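Local structure of ORF10 (Moritella marina, 6RIW) at residues A485-K488 and T489-N493; E665-S668 and V669-C672; S829-N833 and I834-F838; S841-A844 and S845-T849; A850-L853 and D854-T857. The protein forms the ketosynthase-chain length factor didomain of a polyunsaturated fatty acid synthase, in which the ketosynthase activity probably extends acyl chains carried on acyl carrier protein. All coordinates share one frame; numbering follows the deposited sequence.

Contact 1: A485-K488 and T489-N493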
loop_
_atom_site.group_PDB
_atom_site.type_symbol
_atom_site.label_atom_id
_atom_site.label_comp_id
_atom_site.label_asym_id
_atom_site.label_seq_id
_atom_site.Cartn_x
_atom_site.Cartn_y
_atom_site.Cartn_z
ATOM N N ALA A 485 12.762 24.667 -8.038
ATOM C CA ALA A 485 13.213 26.063 -8.042
ATOM C C ALA A 485 12.213 26.974 -7.339
ATOM O O ALA A 485 12.599 27.846 -6.545
ATOM C CB ALA A 485 13.458 26.536 -9.486
ATOM N N GLN A 486 10.919 26.760 -7.585
ATOM C CA GLN A 486 9.883 27.572 -6.951
ATOM C C GLN A 486 9.795 27.299 -5.454
ATOM O O GLN A 486 9.595 28.219 -4.655
ATOM C CB GLN A 486 8.535 27.309 -7.638
ATOM C CG GLN A 486 8.413 27.932 -9.029
ATOM C CD GLN A 486 7.115 27.526 -9.737
ATOM O OE1 GLN A 486 6.092 27.305 -9.091
ATOM N NE2 GLN A 486 7.159 27.431 -11.066
ATOM N N PHE A 487 9.948 26.036 -5.052
ATOM C CA PHE A 487 9.968 25.710 -3.629
ATOM C C PHE A 487 11.163 26.368 -2.939
ATOM O O PHE A 487 11.043 26.900 -1.829
ATOM C CB PHE A 487 10.015 24.182 -3.489
ATOM C CG PHE A 487 9.707 23.641 -2.091
ATOM C CD1 PHE A 487 8.693 24.173 -1.305
ATOM C CD2 PHE A 487 10.420 22.554 -1.612
ATOM C CE1 PHE A 487 8.414 23.644 -0.056
ATOM C CE2 PHE A 487 10.160 22.013 -0.352
ATOM C CZ PHE A 487 9.154 22.559 0.431
ATOM N N LYS A 488 12.334 26.312 -3.570
ATOM C CA LYS A 488 13.519 26.929 -2.974
ATOM C C LYS A 488 13.286 28.418 -2.728
ATOM O O LYS A 488 13.560 28.938 -1.643
ATOM C CB LYS A 488 14.718 26.701 -3.896
ATOM C CG LYS A 488 16.074 27.132 -3.309
ATOM C CD LYS A 488 17.192 26.891 -4.353
ATOM C CE LYS A 488 18.539 27.433 -3.870
ATOM N NZ LYS A 488 19.622 27.161 -4.863
ATOM N N THR A 489 12.759 29.107 -3.732
ATOM C CA THR A 489 12.478 30.540 -3.605
ATOM C C THR A 489 11.432 30.813 -2.535
ATOM O O THR A 489 11.581 31.728 -1.715
ATOM C CB THR A 489 11.996 31.071 -4.944
ATOM O OG1 THR A 489 13.047 30.917 -5.898
ATOM C CG2 THR A 489 11.594 32.533 -4.836
ATOM N N LEU A 490 10.353 30.029 -2.537
ATOM C CA LEU A 490 9.344 30.146 -1.492
ATOM C C LEU A 490 9.966 30.064 -0.101
ATOM O O LEU A 490 9.672 30.887 0.775
ATOM C CB LEU A 490 8.291 29.045 -1.696
ATOM C CG LEU A 490 7.091 29.075 -0.749
ATOM C CD1 LEU A 490 6.009 29.949 -1.337
ATOM C CD2 LEU A 490 6.561 27.653 -0.531
ATOM N N LEU A 491 10.804 29.047 0.142
ATOM C CA LEU A 491 11.351 28.857 1.481
ATOM C C LEU A 491 12.296 29.989 1.855
ATOM O O LEU A 491 12.288 30.463 2.998
ATOM C CB LEU A 491 12.085 27.516 1.549
ATOM C CG LEU A 491 11.170 26.321 1.338
ATOM C CD1 LEU A 491 12.034 25.044 1.166
ATOM C CD2 LEU A 491 10.244 26.211 2.535
ATOM N N ASN A 492 13.112 30.430 0.904
ATOM C CA ASN A 492 14.093 31.468 1.214
ATOM C C ASN A 492 13.416 32.791 1.535
ATOM O O ASN A 492 13.933 33.561 2.351
ATOM C CB ASN A 492 15.070 31.629 0.057
ATOM C CG ASN A 492 16.132 30.544 0.050
ATOM O OD1 ASN A 492 16.420 29.959 1.085
ATOM N ND2 ASN A 492 16.707 30.266 -1.110
ATOM N N ASN A 493 12.261 33.051 0.931
ATOM C CA ASN A 493 11.474 34.245 1.197
ATOM C C ASN A 493 10.474 34.073 2.332
ATOM O O ASN A 493 9.722 35.007 2.608
ATOM C CB ASN A 493 10.728 34.655 -0.069
ATOM C CG ASN A 493 11.658 34.963 -1.206
ATOM O OD1 ASN A 493 12.807 35.318 -0.987
ATOM N ND2 ASN A 493 11.165 34.835 -2.435
#

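Contact 2: E665-S668 and V669-C672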
loop_
_atom_site.group_PDB
_atom_site.type_symbol
_atom_site.label_atom_id
_atom_site.label_comp_id
_atom_site.label_asym_id
_atom_site.label_seq_id
_atom_site.Cartn_x
_atom_site.Cartn_y
_atom_site.Cartn_z
ATOM N N GLU A 665 2.207 5.680 7.456
ATOM C CA GLU A 665 1.493 6.903 7.890
ATOM C C GLU A 665 2.449 8.094 7.721
ATOM O O GLU A 665 3.163 8.183 6.706
ATOM C CB GLU A 665 0.944 6.698 9.303
ATOM C CG GLU A 665 -0.045 5.514 9.423
ATOM C CD GLU A 665 -1.186 5.600 8.420
ATOM O OE1 GLU A 665 -1.673 6.736 8.168
ATOM O OE2 GLU A 665 -1.586 4.547 7.852
ATOM N N GLU A 666 2.486 9.042 8.666
ATOM C CA GLU A 666 3.332 10.218 8.459
ATOM C C GLU A 666 4.804 9.842 8.350
ATOM O O GLU A 666 5.579 10.568 7.721
ATOM C CB GLU A 666 3.142 11.232 9.599
ATOM C CG GLU A 666 1.771 11.924 9.579
ATOM C CD GLU A 666 0.741 11.224 10.480
ATOM O OE1 GLU A 666 0.739 9.968 10.552
ATOM O OE2 GLU A 666 -0.092 11.930 11.105
ATOM N N ASN A 667 5.215 8.716 8.945
ATOM C CA ASN A 667 6.607 8.282 8.866
ATOM C C ASN A 667 6.918 7.457 7.612
ATOM O O ASN A 667 7.990 6.845 7.532
ATOM C CB ASN A 667 6.984 7.516 10.139
ATOM C CG ASN A 667 7.274 8.464 11.308
ATOM O OD1 ASN A 667 7.852 9.534 11.120
ATOM N ND2 ASN A 667 6.814 8.105 12.498
ATOM N N SER A 668 6.037 7.462 6.612
ATOM C CA SER A 668 6.285 6.674 5.405
ATOM C C SER A 668 7.644 6.992 4.769
ATOM O O SER A 668 8.402 6.082 4.412
ATOM C CB SER A 668 5.174 6.932 4.384
ATOM O OG SER A 668 3.915 6.444 4.832
ATOM N N VAL A 669 7.952 8.277 4.584
ATOM C CA VAL A 669 9.197 8.646 3.906
ATOM C C VAL A 669 10.413 8.250 4.736
ATOM O O VAL A 669 11.423 7.785 4.192
ATOM C CB VAL A 669 9.213 10.150 3.579
ATOM C CG1 VAL A 669 10.635 10.580 3.109
ATOM C CG2 VAL A 669 8.187 10.479 2.489
ATOM N N TYR A 670 10.355 8.431 6.059
ATOM C CA TYR A 670 11.507 8.064 6.879
ATOM C C TYR A 670 11.724 6.550 6.908
ATOM O O TYR A 670 12.872 6.095 6.936
ATOM C CB TYR A 670 11.339 8.651 8.295
ATOM C CG TYR A 670 11.149 10.165 8.302
ATOM C CD1 TYR A 670 11.786 10.968 7.368
ATOM C CD2 TYR A 670 10.315 10.786 9.230
ATOM C CE1 TYR A 670 11.614 12.360 7.357
ATOM C CE2 TYR A 670 10.138 12.182 9.226
ATOM C CZ TYR A 670 10.793 12.952 8.295
ATOM O OH TYR A 670 10.611 14.327 8.301
ATOM N N ARG A 671 10.654 5.746 6.862
ATOM C CA ARG A 671 10.861 4.308 6.690
ATOM C C ARG A 671 11.487 3.979 5.331
ATOM O O ARG A 671 12.246 3.006 5.227
ATOM C CB ARG A 671 9.552 3.535 6.872
ATOM C CG ARG A 671 8.989 3.564 8.311
ATOM C CD ARG A 671 9.833 2.755 9.319
ATOM N NE ARG A 671 9.226 2.776 10.658
ATOM C CZ ARG A 671 9.828 2.332 11.765
ATOM N NH1 ARG A 671 9.191 2.388 12.935
ATOM N NH2 ARG A 671 11.062 1.823 11.705
ATOM N N CYS A 672 11.177 4.750 4.282
ATOM C CA CYS A 672 11.842 4.549 2.989
ATOM C C CYS A 672 13.327 4.858 3.073
ATOM O O CYS A 672 14.151 4.188 2.431
ATOM C CB CYS A 672 11.212 5.439 1.910
ATOM S SG CYS A 672 9.575 4.911 1.359
HETATM O O HOH W 1 6.123 10.781 5.053
HETATM O O HOH W 2 8.271 10.444 7.004
#

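Contact 3: S829-N833 and I834-F838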
loop_
_atom_site.group_PDB
_atom_site.type_symbol
_atom_site.label_atom_id
_atom_site.label_comp_id
_atom_site.label_asym_id
_atom_site.label_seq_id
_atom_site.Cartn_x
_atom_site.Cartn_y
_atom_site.Cartn_z
ATOM N N SER A 829 9.266 24.660 10.922
ATOM C CA SER A 829 8.666 23.545 10.179
ATOM C C SER A 829 8.213 24.015 8.807
ATOM O O SER A 829 7.575 25.066 8.673
ATOM C CB SER A 829 7.464 22.932 10.909
ATOM O OG SER A 829 6.775 21.983 10.082
ATOM N N VAL A 830 8.512 23.190 7.800
ATOM C CA VAL A 830 8.072 23.410 6.443
ATOM C C VAL A 830 6.552 23.442 6.347
ATOM O O VAL A 830 6.008 23.950 5.365
ATOM C CB VAL A 830 8.671 22.292 5.547
ATOM C CG1 VAL A 830 7.997 20.951 5.832
ATOM C CG2 VAL A 830 8.600 22.680 4.077
ATOM N N LYS A 831 5.845 22.901 7.336
ATOM C CA LYS A 831 4.374 22.930 7.253
ATOM C C LYS A 831 3.822 24.351 7.357
ATOM O O LYS A 831 2.696 24.627 6.902
ATOM C CB LYS A 831 3.765 22.045 8.339
ATOM C CG LYS A 831 4.134 20.569 8.138
ATOM C CD LYS A 831 3.405 19.664 9.142
ATOM C CE LYS A 831 3.836 18.176 9.025
ATOM N NZ LYS A 831 5.322 18.057 9.286
ATOM N N ALA A 832 4.590 25.259 7.942
ATOM C CA ALA A 832 4.200 26.665 7.929
ATOM C C ALA A 832 4.183 27.245 6.512
ATOM O O ALA A 832 3.477 28.233 6.260
ATOM C CB ALA A 832 5.141 27.453 8.835
ATOM N N ASN A 833 4.944 26.667 5.584
ATOM C CA ASN A 833 4.973 27.155 4.209
ATOM C C ASN A 833 3.996 26.420 3.304
ATOM O O ASN A 833 3.385 27.049 2.436
ATOM C CB ASN A 833 6.393 27.038 3.611
ATOM C CG ASN A 833 7.437 27.584 4.534
ATOM O OD1 ASN A 833 7.994 26.855 5.346
ATOM N ND2 ASN A 833 7.694 28.888 4.443
ATOM N N ILE A 834 3.869 25.092 3.443
ATOM C CA ILE A 834 3.105 24.328 2.460
ATOM C C ILE A 834 2.113 23.380 3.139
ATOM O O ILE A 834 1.547 22.499 2.484
ATOM C CB ILE A 834 4.032 23.561 1.490
ATOM C CG1 ILE A 834 5.162 22.818 2.212
ATOM C CG2 ILE A 834 4.719 24.536 0.505
ATOM C CD1 ILE A 834 4.796 21.465 2.728
ATOM N N GLY A 835 1.872 23.562 4.441
ATOM C CA GLY A 835 0.840 22.778 5.119
ATOM C C GLY A 835 1.269 21.332 5.404
ATOM O O GLY A 835 2.405 20.929 5.185
ATOM N N HIS A 836 0.327 20.553 5.950
ATOM C CA HIS A 836 0.590 19.188 6.406
ATOM C C HIS A 836 0.267 18.239 5.260
ATOM O O HIS A 836 -0.900 18.082 4.901
ATOM C CB HIS A 836 -0.277 18.863 7.624
ATOM C CG HIS A 836 0.183 17.672 8.404
ATOM N ND1 HIS A 836 0.788 16.583 7.812
ATOM C CD2 HIS A 836 0.158 17.412 9.735
ATOM C CE1 HIS A 836 1.112 15.698 8.742
ATOM N NE2 HIS A 836 0.736 16.173 9.920
ATOM N N THR A 837 1.287 17.593 4.680
ATOM C CA THR A 837 1.053 16.713 3.541
ATOM C C THR A 837 1.049 15.233 3.936
ATOM O O THR A 837 1.224 14.364 3.073
ATOM C CB THR A 837 2.070 17.001 2.423
ATOM O OG1 THR A 837 3.413 16.751 2.888
ATOM C CG2 THR A 837 1.976 18.486 1.990
ATOM N N PHE A 838 0.862 14.945 5.231
ATOM C CA PHE A 838 0.582 13.617 5.764
ATOM C C PHE A 838 1.519 12.530 5.237
ATOM O O PHE A 838 2.680 12.465 5.661
ATOM C CB PHE A 838 -0.919 13.338 5.552
ATOM C CG PHE A 838 -1.742 14.175 6.496
ATOM C CD1 PHE A 838 -1.760 13.839 7.857
ATOM C CD2 PHE A 838 -2.313 15.376 6.084
ATOM C CE1 PHE A 838 -2.440 14.660 8.773
ATOM C CE2 PHE A 838 -2.986 16.218 7.011
ATOM C CZ PHE A 838 -3.039 15.853 8.337
#

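Contact 4: S841-A844 and S845-T849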
loop_
_atom_site.group_PDB
_atom_site.type_symbol
_atom_site.label_atom_id
_atom_site.label_comp_id
_atom_site.label_asym_id
_atom_site.label_seq_id
_atom_site.Cartn_x
_atom_site.Cartn_y
_atom_site.Cartn_z
ATOM N N SER A 841 4.699 13.962 4.178
ATOM C CA SER A 841 5.247 15.056 4.991
ATOM C C SER A 841 6.740 14.897 5.256
ATOM O O SER A 841 7.453 15.897 5.391
ATOM C CB SER A 841 4.510 15.171 6.334
ATOM O OG SER A 841 4.493 13.926 7.012
ATOM N N GLY A 842 7.232 13.665 5.371
ATOM C CA GLY A 842 8.673 13.487 5.549
ATOM C C GLY A 842 9.488 14.002 4.378
ATOM O O GLY A 842 10.615 14.487 4.564
ATOM N N MET A 843 8.941 13.914 3.163
ATOM C CA MET A 843 9.668 14.406 1.991
ATOM C C MET A 843 9.752 15.934 1.984
ATOM O O MET A 843 10.809 16.496 1.668
ATOM C CB MET A 843 9.014 13.894 0.707
ATOM C CG MET A 843 9.871 14.047 -0.549
ATOM S SD MET A 843 11.454 13.191 -0.429
ATOM C CE MET A 843 10.892 11.475 -0.554
ATOM N N ALA A 844 8.661 16.626 2.331
ATOM C CA ALA A 844 8.723 18.080 2.443
ATOM C C ALA A 844 9.815 18.524 3.414
ATOM O O ALA A 844 10.567 19.465 3.122
ATOM C CB ALA A 844 7.368 18.648 2.893
ATOM N N SER A 845 9.905 17.877 4.579
ATOM C CA SER A 845 10.919 18.260 5.567
ATOM C C SER A 845 12.331 17.985 5.067
ATOM O O SER A 845 13.246 18.790 5.294
ATOM C CB SER A 845 10.705 17.502 6.872
ATOM O OG SER A 845 9.428 17.764 7.407
ATOM N N ILE A 846 12.541 16.817 4.457
ATOM C CA ILE A 846 13.877 16.474 3.961
ATOM C C ILE A 846 14.301 17.450 2.875
ATOM O O ILE A 846 15.442 17.940 2.862
ATOM C CB ILE A 846 13.903 15.020 3.458
ATOM C CG1 ILE A 846 13.931 14.058 4.655
ATOM C CG2 ILE A 846 15.131 14.785 2.534
ATOM C CD1 ILE A 846 13.788 12.555 4.270
ATOM N N ILE A 847 13.390 17.779 1.960
ATOM C CA ILE A 847 13.780 18.633 0.838
ATOM C C ILE A 847 14.035 20.071 1.297
ATOM O O ILE A 847 15.015 20.700 0.861
ATOM C CB ILE A 847 12.728 18.562 -0.278
ATOM C CG1 ILE A 847 12.817 17.169 -0.924
ATOM C CG2 ILE A 847 12.955 19.699 -1.331
ATOM C CD1 ILE A 847 11.879 16.980 -2.107
ATOM N N LYS A 848 13.175 20.621 2.173
ATOM C CA LYS A 848 13.484 21.923 2.772
ATOM C C LYS A 848 14.883 21.920 3.388
ATOM O O LYS A 848 15.686 22.840 3.166
ATOM C CB LYS A 848 12.468 22.294 3.855
ATOM C CG LYS A 848 12.925 23.510 4.692
ATOM C CD LYS A 848 11.984 23.834 5.860
ATOM C CE LYS A 848 12.612 24.810 6.865
ATOM N NZ LYS A 848 11.727 25.037 8.045
ATOM N N THR A 849 15.160 20.902 4.201
ATOM C CA THR A 849 16.424 20.827 4.929
ATOM C C THR A 849 17.596 20.661 3.971
ATOM O O THR A 849 18.631 21.331 4.117
ATOM C CB THR A 849 16.369 19.674 5.925
ATOM O OG1 THR A 849 15.294 19.885 6.853
ATOM C CG2 THR A 849 17.681 19.528 6.695
HETATM O O HOH W 3 6.423 18.179 6.487
#

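Contact 5: A850-L853 and D854-T857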
loop_
_atom_site.group_PDB
_atom_site.type_symbol
_atom_site.label_atom_id
_atom_site.label_comp_id
_atom_site.label_asym_id
_atom_site.label_seq_id
_atom_site.Cartn_x
_atom_site.Cartn_y
_atom_site.Cartn_z
ATOM N N ALA A 850 17.448 19.786 2.970
ATOM C CA ALA A 850 18.523 19.613 1.990
ATOM C C ALA A 850 18.785 20.893 1.199
ATOM O O ALA A 850 19.943 21.219 0.915
ATOM C CB ALA A 850 18.193 18.463 1.041
ATOM N N LEU A 851 17.730 21.637 0.830
ATOM C CA LEU A 851 17.950 22.892 0.102
ATOM C C LEU A 851 18.689 23.907 0.970
ATOM O O LEU A 851 19.596 24.598 0.485
ATOM C CB LEU A 851 16.620 23.473 -0.400
ATOM C CG LEU A 851 15.865 22.770 -1.551
ATOM C CD1 LEU A 851 14.453 23.372 -1.762
ATOM C CD2 LEU A 851 16.646 22.800 -2.883
ATOM N N LEU A 852 18.324 24.008 2.255
ATOM C CA LEU A 852 18.993 24.944 3.155
ATOM C C LEU A 852 20.460 24.588 3.334
ATOM O O LEU A 852 21.323 25.468 3.320
ATOM C CB LEU A 852 18.315 24.951 4.525
ATOM C CG LEU A 852 16.938 25.617 4.644
ATOM C CD1 LEU A 852 16.533 25.691 6.126
ATOM C CD2 LEU A 852 16.927 27.000 4.004
ATOM N N LEU A 853 20.752 23.305 3.540
ATOM C CA LEU A 853 22.137 22.862 3.670
ATOM C C LEU A 853 22.924 23.016 2.373
ATOM O O LEU A 853 24.122 23.329 2.416
ATOM C CB LEU A 853 22.167 21.414 4.138
ATOM C CG LEU A 853 21.700 21.226 5.577
ATOM C CD1 LEU A 853 21.447 19.736 5.789
ATOM C CD2 LEU A 853 22.710 21.753 6.573
ATOM N N ASP A 854 22.284 22.814 1.221
ATOM C CA ASP A 854 22.952 23.043 -0.053
ATOM C C ASP A 854 23.361 24.500 -0.239
ATOM O O ASP A 854 24.311 24.779 -0.982
ATOM C CB ASP A 854 22.048 22.622 -1.203
ATOM C CG ASP A 854 22.791 22.598 -2.530
ATOM O OD1 ASP A 854 23.840 21.930 -2.598
ATOM O OD2 ASP A 854 22.355 23.250 -3.499
ATOM N N GLN A 855 22.654 25.426 0.403
ATOM C CA GLN A 855 22.937 26.861 0.352
ATOM C C GLN A 855 23.966 27.315 1.383
ATOM O O GLN A 855 24.313 28.500 1.400
ATOM C CB GLN A 855 21.644 27.666 0.590
ATOM C CG GLN A 855 20.650 27.602 -0.509
ATOM C CD GLN A 855 19.234 28.022 -0.041
ATOM O OE1 GLN A 855 18.255 27.779 -0.745
ATOM N NE2 GLN A 855 19.136 28.634 1.142
ATOM N N ASN A 856 24.427 26.424 2.262
ATOM C CA ASN A 856 25.271 26.820 3.382
ATOM C C ASN A 856 26.572 27.440 2.877
ATOM O O ASN A 856 27.223 26.902 1.979
ATOM C CB ASN A 856 25.568 25.604 4.265
ATOM C CG ASN A 856 26.451 25.947 5.460
ATOM O OD1 ASN A 856 26.184 26.903 6.180
ATOM N ND2 ASN A 856 27.505 25.155 5.677
ATOM N N THR A 857 26.935 28.595 3.440
ATOM C CA THR A 857 28.200 29.248 3.108
ATOM C C THR A 857 28.889 29.767 4.364
ATOM O O THR A 857 29.531 30.824 4.328
ATOM C CB THR A 857 28.014 30.420 2.133
ATOM O OG1 THR A 857 27.185 31.423 2.739
ATOM C CG2 THR A 857 27.405 29.960 0.804
#

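Contact 1: A485-K488 and T489-N493
F487 O takes the backbone N of L491 at 2.9 Å, and L490 N to Q486 O is equally short. T489 N to A485 O and N492 N to K488 O extend the same i to i+4 pattern of the alpha helix. Beyond the backbone, ND2 of N492 passes 3.9 Å from CG of K488 on its way to its hydrogen-bond partner, OE1 of Q855. Packing gathers on the phenyl ring. L491 sets CD1 over its centre, a CH-pi contact 3.8 Å from the centroid and only 9° off the normal. L490 comes instead to the edge, its CD2 4.2 Å from F487 CD1. With CG of F487 anti to the backbone N (chi1 -166°), the ring swings along the helix toward these leucines and also meets the ring of F478. An alanine here is likely to leave CD1 of L491 without the face it rests on and to open a gap against I847 and L851. The chemistry is that of an amphipathic helix: an apolar flank is turned to helix 841-854, while the amide of N492 reaches out to Q855.

Contact 2: E665-S668 and V669-C672
V669 N is joined to the carbonyl of E666 through a water, 3.1 Å from the nitrogen, in the first turn of helix 668-682. This junction of strand 659-663 with the helix probably corresponds to the place where active ketosynthases of the thiolase fold carry their nucleophilic cysteine, a place that E665 appears to take here. Y670 N uses a second water in the same way, at 3.0 Å, and that water also sits above one face of the tyrosine ring, toward its rim. At the ring edge OD1 of N667 comes 3.3 Å from CD2 of Y670, with the amide and ring planes 42° apart. N667 occupies the N-cap position, but its side chain makes no capping bond; ND2 bonds to OD2 of D874. R671 N gives the first direct helical bond, to N667 O at 3.0 Å. The arginine side chain, bent at chi2 (-70°), leads away to a salt bridge with E674 and a cation-pi contact with F770. C672 N follows, bonding to S668 O at 3.1 Å. S668 itself is tied back: its OG donates to a lone pair of E665 O at 2.7 Å, and the same oxygen accepts from S668 N.

Contact 3: S829-N833 and I834-F838
V830 starts the turn by offering its carbonyl to two amides, N833 N and I834 N, the latter at 3.1 Å. Its CG2 also meets CG1 of I834 at 3.9 Å, the isoleucine having turned that branch back between its own N and carbonyl carbon (chi1 46°). K831 contributes both backbone and side chain. Its backbone N is capped by OG of S829, and its carbonyl receives G835 N at 2.8 Å through a bent bond (135° at the hydrogen), where the short helix gives out and the glycine takes a positive phi. The lysine chain runs beside H836, both pointing the same way. CE stands over the centre of the imidazole, 3.6 Å from the centroid and nearly on the normal, a CH-pi contact. Only then does the chain bend, at chi4, so that NZ passes beyond the ring to the carbonyl of H803. The opposite face of H836 is covered by CE1 of F838, 3.6 Å above the plane, while F838 N donates to ND1 at 3.1 Å; the ring is thus packed on both faces and pinned at one nitrogen. N833 turns its amide outward, ND2 bonding to the carbonyl of Q495. K831, N833, G835 and H836 follow the K-x-N-x-G-H pattern of beta-ketoacyl synthases, retained here in the second, probably chain length factor, domain.

Contact 4: S841-A844 and S845-T849
I847 N donates to M843 O at 2.9 Å, and I846 N to G842 O and K848 N to A844 O are close to it in length. The bond from S845 N to S841 O is longer at 3.3 Å, though still nearly straight. A water supplements this first turn: it donates to S841 O at 2.7 Å and is also hydrogen-bonded to OG of S845, so it bridges carbonyl and hydroxyl. One hydroxyl works further along the chain. OG1 of T849 donates to S845 O at 2.8 Å, and T849 N reaches the same oxygen from the other face of its plane, giving that buried carbonyl two donors. The surroundings are those of the central helical layer of the thiolase fold, where helix 841-854 lies beside helix 668-682 and touches strands 741-752 and 865-870. Nonpolar packing within the helix rests on M843 and I847. CG of the methionine is 3.9 Å from CD1 of the isoleucine, and the bend at chi2 (59°) brings SD 4.2 Å from that same methyl. Both residues face A746 and I748. CG1 of I846 lies 3.3 Å from O of G842, and the side chain looks toward V669 and Y670. K848, extended and anti to its own N at CG, sends NZ away from the turn to a salt bridge with E801 and a hydrogen bond with S828 OG.

Contact 5: A850-L853 and D854-T857
Q855 lays its carboxamide across the carbonyl of L851, whose O stands over one face of the flat group, 3.5 Å from CD. CD2 of L852 approaches from the same side, 4.0 Å from NE2, whereas N492, which donates ND2 to OE1, lies toward the other face. The setting is the C-terminal end of helix 841-854, where the helix unwinds into the loop leading to strand 865-870 of this thiolase-like domain. CG of the glutamine is anti to its carbonyl carbon (chi1 -70°) and the chain beyond is extended, which folds the amide back along the last turn. Were an alanine here, ND2 of N492 would probably lose this acceptor and the carbonyl of L851 its cover. The carboxylate of D854 turns away from the turn, OD1 accepting from H889 N, and only CB touches back, 3.3 Å from A850 O. Loss of regularity shows in the backbone. D854 N still makes a sound bond to A850 O at 2.8 Å. Q855 N, by contrast, is shared weakly between L851 O and L852 O, a changeover from i to i+4 toward i to i+3 bonding. L851 and L853 remain buried, against helix 484-492 and strand 876-884 respectively. The final bond has changed over fully: N856 N meets L853 O at 3.1 Å from above the carbonyl plane, the C=O...N angle having closed to 110°.

In the fold
Contact 4 and then contact 5 follow helix 841-854 to its end and into the loop beyond, and the others are arranged along it. Contact 2 meets its buried beginning, where Y670 and V669 pack on G842, M843 and S845; contact 3 covers another flank with V830 and I834 against A844; contact 1 lies against its later turns. Contacts 2, 3 and 4 are core, and there waters, capping hydroxyls and a histidine packed on both faces satisfy or fill the interior. Contacts 1 and 5 are only partly buried and share the hydrogen bond from N492 to Q855. F487 joins three of them, touching V830, I847 and L851. Contacts 2 and 3 also meet, through E666 beside H836, where the loop before helix 668-682 meets the loop after helix 831-834.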